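Local coordinates for protein putative L-alanine-DL-glutamate epimerase (Burkholderia xenovorans, PDB 3GO2) that probably acts as a magnesium-dependent racemase or epimerase of the mandelate racemase/muconate lactonizing enzyme family, although its exact reaction remains putative, at residues Val32-Phe37 with Leu95-Ala100. Residues are numbered along the deposited sequence; the frame is centred on the assembly and turned at random.
Sequences VGWSEF and LLDAKA
Asp97 reaches from helix 82-103 to the backbone of strand 32-37, where its OD2 accepts a hydrogen bond from Trp34 N at 2.8 Å. The N-H...O angle is 159°, and the oxygen offers its anti lone pair, the one facing away from OD1. With CG anti to the backbone N (chi1 -167°), the carboxylate extends alongside the start of the Trp34 side chain, its plane turned 45° from the indole. The same OD2 rests 3.4 Å from Gly33 CA and lies at the edge of the indole, near the ring plane. Beside it the strand backbone packs on the helix: Gly33 CA lies 3.7 Å from Ala98 N, and the Ala98 CB methyl touches the same carbon at 3.8 Å. With only hydrogens on Gly33 CA facing the helix, the segment axes approach to 5.8 Å, running roughly antiparallel. Strand 32-37 is an outer strand of the three-stranded antiparallel sheet in the enolase-type N-terminal domain, and Gly33 also pairs with Leu25 of the adjacent strand. Lys101 NZ also forms a salt bridge with Asp97 OD2, and Trp375 N donates a hydrogen bond to OD1. This buried carboxylate thus ties together sheet, helix and the C-terminal part of the chain, and the backbone N-H groups and the lysine around it would be expected to stabilise the ionised form.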
ATOM      1  N   VAL A  32     -31.903  -8.692 -40.788  1.00 16.06           N
ATOM      2  CA  VAL A  32     -31.810  -9.641 -39.692  1.00 15.95           C
ATOM      3  C   VAL A  32     -30.388  -9.653 -39.149  1.00 15.04           C
ATOM      4  O   VAL A  32     -29.444  -9.906 -39.895  1.00 16.55           O
ATOM      5  CB  VAL A  32     -32.202 -11.054 -40.112  1.00 16.26           C
ATOM      6  CG1 VAL A  32     -32.010 -12.040 -38.979  1.00 16.63           C
ATOM      7  CG2 VAL A  32     -33.658 -11.063 -40.628  1.00 16.95           C
ATOM      8  N   GLY A  33     -30.261  -9.340 -37.860  1.00 14.94           N
ATOM      9  CA  GLY A  33     -28.998  -9.446 -37.140  1.00 13.99           C
ATOM     10  C   GLY A  33     -29.010 -10.717 -36.291  1.00 14.51           C
ATOM     11  O   GLY A  33     -30.027 -11.061 -35.673  1.00 14.90           O
ATOM     12  N   TRP A  34     -27.858 -11.388 -36.262  1.00 13.54           N
ATOM     13  CA  TRP A  34     -27.681 -12.640 -35.550  1.00 13.52           C
ATOM     14  C   TRP A  34     -26.525 -12.585 -34.573  1.00 13.64           C
ATOM     15  O   TRP A  34     -25.501 -11.918 -34.821  1.00 13.49           O
ATOM     16  CB  TRP A  34     -27.311 -13.746 -36.535  1.00 14.13           C
ATOM     17  CG  TRP A  34     -28.389 -14.203 -37.477  1.00 15.52           C
ATOM     18  CD1 TRP A  34     -28.554 -13.834 -38.790  1.00 14.21           C
ATOM     19  CD2 TRP A  34     -29.407 -15.159 -37.200  1.00 16.02           C
ATOM     20  NE1 TRP A  34     -29.616 -14.502 -39.337  1.00 16.87           N
ATOM     21  CE2 TRP A  34     -30.161 -15.316 -38.376  1.00 15.20           C
ATOM     22  CE3 TRP A  34     -29.768 -15.886 -36.065  1.00 15.65           C
ATOM     23  CZ2 TRP A  34     -31.239 -16.179 -38.448  1.00 17.32           C
ATOM     24  CZ3 TRP A  34     -30.845 -16.746 -36.142  1.00 17.54           C
ATOM     25  CH2 TRP A  34     -31.560 -16.884 -37.331  1.00 17.97           C
ATOM     26  N   SER A  35     -26.697 -13.286 -33.463  1.00 13.18           N
ATOM     27  CA  SER A  35     -25.553 -13.662 -32.624  1.00 13.31           C
ATOM     28  C   SER A  35     -25.674 -15.110 -32.212  1.00 13.35           C
ATOM     29  O   SER A  35     -26.711 -15.753 -32.413  1.00 12.73           O
ATOM     30  CB  SER A  35     -25.487 -12.764 -31.376  1.00 13.29           C
ATOM     31  OG  SER A  35     -26.571 -13.044 -30.502  1.00 14.18           O
ATOM     32  N   GLU A  36     -24.603 -15.627 -31.636  1.00 13.98           N
ATOM     33  CA  GLU A  36     -24.594 -16.973 -31.075  1.00 14.20           C
ATOM     34  C   GLU A  36     -24.246 -16.810 -29.603  1.00 14.54           C
ATOM     35  O   GLU A  36     -23.480 -15.928 -29.265  1.00 14.89           O
ATOM     36  CB  GLU A  36     -23.634 -17.894 -31.819  1.00 15.22           C
ATOM     37  CG  GLU A  36     -23.585 -19.316 -31.245  1.00 14.68           C
ATOM     38  CD  GLU A  36     -22.647 -20.243 -32.002  1.00 17.35           C
ATOM     39  OE1 GLU A  36     -22.223 -19.887 -33.103  1.00 15.47           O
ATOM     40  OE2 GLU A  36     -22.347 -21.347 -31.471  1.00 17.09           O
ATOM     41  N   PHE A  37     -24.891 -17.580 -28.738  1.00 14.50           N
ATOM     42  CA  PHE A  37     -24.577 -17.607 -27.300  1.00 14.62           C
ATOM     43  C   PHE A  37     -24.595 -19.055 -26.786  1.00 14.99           C
ATOM     44  O   PHE A  37     -24.888 -19.982 -27.524  1.00 14.25           O
ATOM     45  CB  PHE A  37     -25.512 -16.682 -26.503  1.00 14.81           C
ATOM     46  CG  PHE A  37     -26.954 -17.116 -26.444  1.00 14.57           C
ATOM     47  CD1 PHE A  37     -27.456 -17.828 -25.345  1.00 15.24           C
ATOM     48  CD2 PHE A  37     -27.816 -16.805 -27.465  1.00 13.96           C
ATOM     49  CE1 PHE A  37     -28.807 -18.177 -25.272  1.00 15.89           C
ATOM     50  CE2 PHE A  37     -29.154 -17.184 -27.413  1.00 15.21           C
ATOM     51  CZ  PHE A  37     -29.643 -17.888 -26.323  1.00 15.95           C
ATOM     52  N   LEU A  95     -27.472  -6.845 -32.299  1.00 12.80           N
ATOM     53  CA  LEU A  95     -27.634  -5.421 -32.662  1.00 12.20           C
ATOM     54  C   LEU A  95     -26.487  -4.984 -33.574  1.00 12.25           C
ATOM     55  O   LEU A  95     -26.703  -4.291 -34.577  1.00 13.12           O
ATOM     56  CB  LEU A  95     -27.710  -4.547 -31.416  1.00 11.84           C
ATOM     57  CG  LEU A  95     -29.020  -4.470 -30.649  1.00 11.99           C
ATOM     58  CD1 LEU A  95     -28.856  -3.830 -29.275  1.00 12.18           C
ATOM     59  CD2 LEU A  95     -30.026  -3.665 -31.468  1.00 12.78           C
ATOM     60  N   LEU A  96     -25.262  -5.374 -33.240  1.00 12.43           N
ATOM     61  CA  LEU A  96     -24.122  -4.962 -34.063  1.00 13.02           C
ATOM     62  C   LEU A  96     -24.231  -5.536 -35.470  1.00 12.71           C
ATOM     63  O   LEU A  96     -24.006  -4.829 -36.457  1.00 13.41           O
ATOM     64  CB  LEU A  96     -22.806  -5.386 -33.422  1.00 12.99           C
ATOM     65  CG  LEU A  96     -22.404  -4.638 -32.157  1.00 13.35           C
ATOM     66  CD1 LEU A  96     -21.259  -5.412 -31.481  1.00 14.94           C
ATOM     67  CD2 LEU A  96     -22.005  -3.167 -32.460  1.00 14.18           C
ATOM     68  N   ASP A  97     -24.582  -6.814 -35.568  1.00 12.97           N
ATOM     69  CA  ASP A  97     -24.752  -7.447 -36.874  1.00 12.74           C
ATOM     70  C   ASP A  97     -25.787  -6.667 -37.715  1.00 13.06           C
ATOM     71  O   ASP A  97     -25.590  -6.377 -38.922  1.00 13.65           O
ATOM     72  CB  ASP A  97     -25.215  -8.885 -36.705  1.00 12.35           C
ATOM     73  CG  ASP A  97     -25.103  -9.694 -37.978  1.00 14.05           C
ATOM     74  OD1 ASP A  97     -24.148  -9.472 -38.760  1.00 14.06           O
ATOM     75  OD2 ASP A  97     -25.979 -10.575 -38.189  1.00 15.30           O
ATOM     76  N   ALA A  98     -26.924  -6.364 -37.087  1.00 13.16           N
ATOM     77  CA  ALA A  98     -28.017  -5.671 -37.783  1.00 13.84           C
ATOM     78  C   ALA A  98     -27.610  -4.257 -38.217  1.00 14.23           C
ATOM     79  O   ALA A  98     -27.940  -3.801 -39.318  1.00 13.84           O
ATOM     80  CB  ALA A  98     -29.274  -5.646 -36.918  1.00 13.84           C
ATOM     81  N   LYS A  99     -26.877  -3.568 -37.358  1.00 14.15           N
ATOM     82  CA  LYS A  99     -26.388  -2.245 -37.672  1.00 14.36           C
ATOM     83  C   LYS A  99     -25.390  -2.268 -38.823  1.00 14.00           C
ATOM     84  O   LYS A  99     -25.496  -1.461 -39.750  1.00 14.46           O
ATOM     85  CB  LYS A  99     -25.758  -1.608 -36.447  1.00 14.32           C
ATOM     86  CG  LYS A  99     -25.277  -0.182 -36.690  1.00 13.75           C
ATOM     87  CD  LYS A  99     -24.923   0.529 -35.385  1.00 13.03           C
ATOM     88  CE  LYS A  99     -24.646   2.003 -35.573  1.00 12.76           C
ATOM     89  NZ  LYS A  99     -24.483   2.831 -34.313  1.00 13.68           N
ATOM     90  N   ALA A 100     -24.429  -3.180 -38.765  1.00 13.55           N
ATOM     91  CA  ALA A 100     -23.461  -3.310 -39.831  1.00 14.30           C
ATOM     92  C   ALA A 100     -24.154  -3.667 -41.152  1.00 13.82           C
ATOM     93  O   ALA A 100     -23.844  -3.087 -42.178  1.00 14.39           O
ATOM     94  CB  ALA A 100     -22.397  -4.364 -39.485  1.00 14.06           C
TER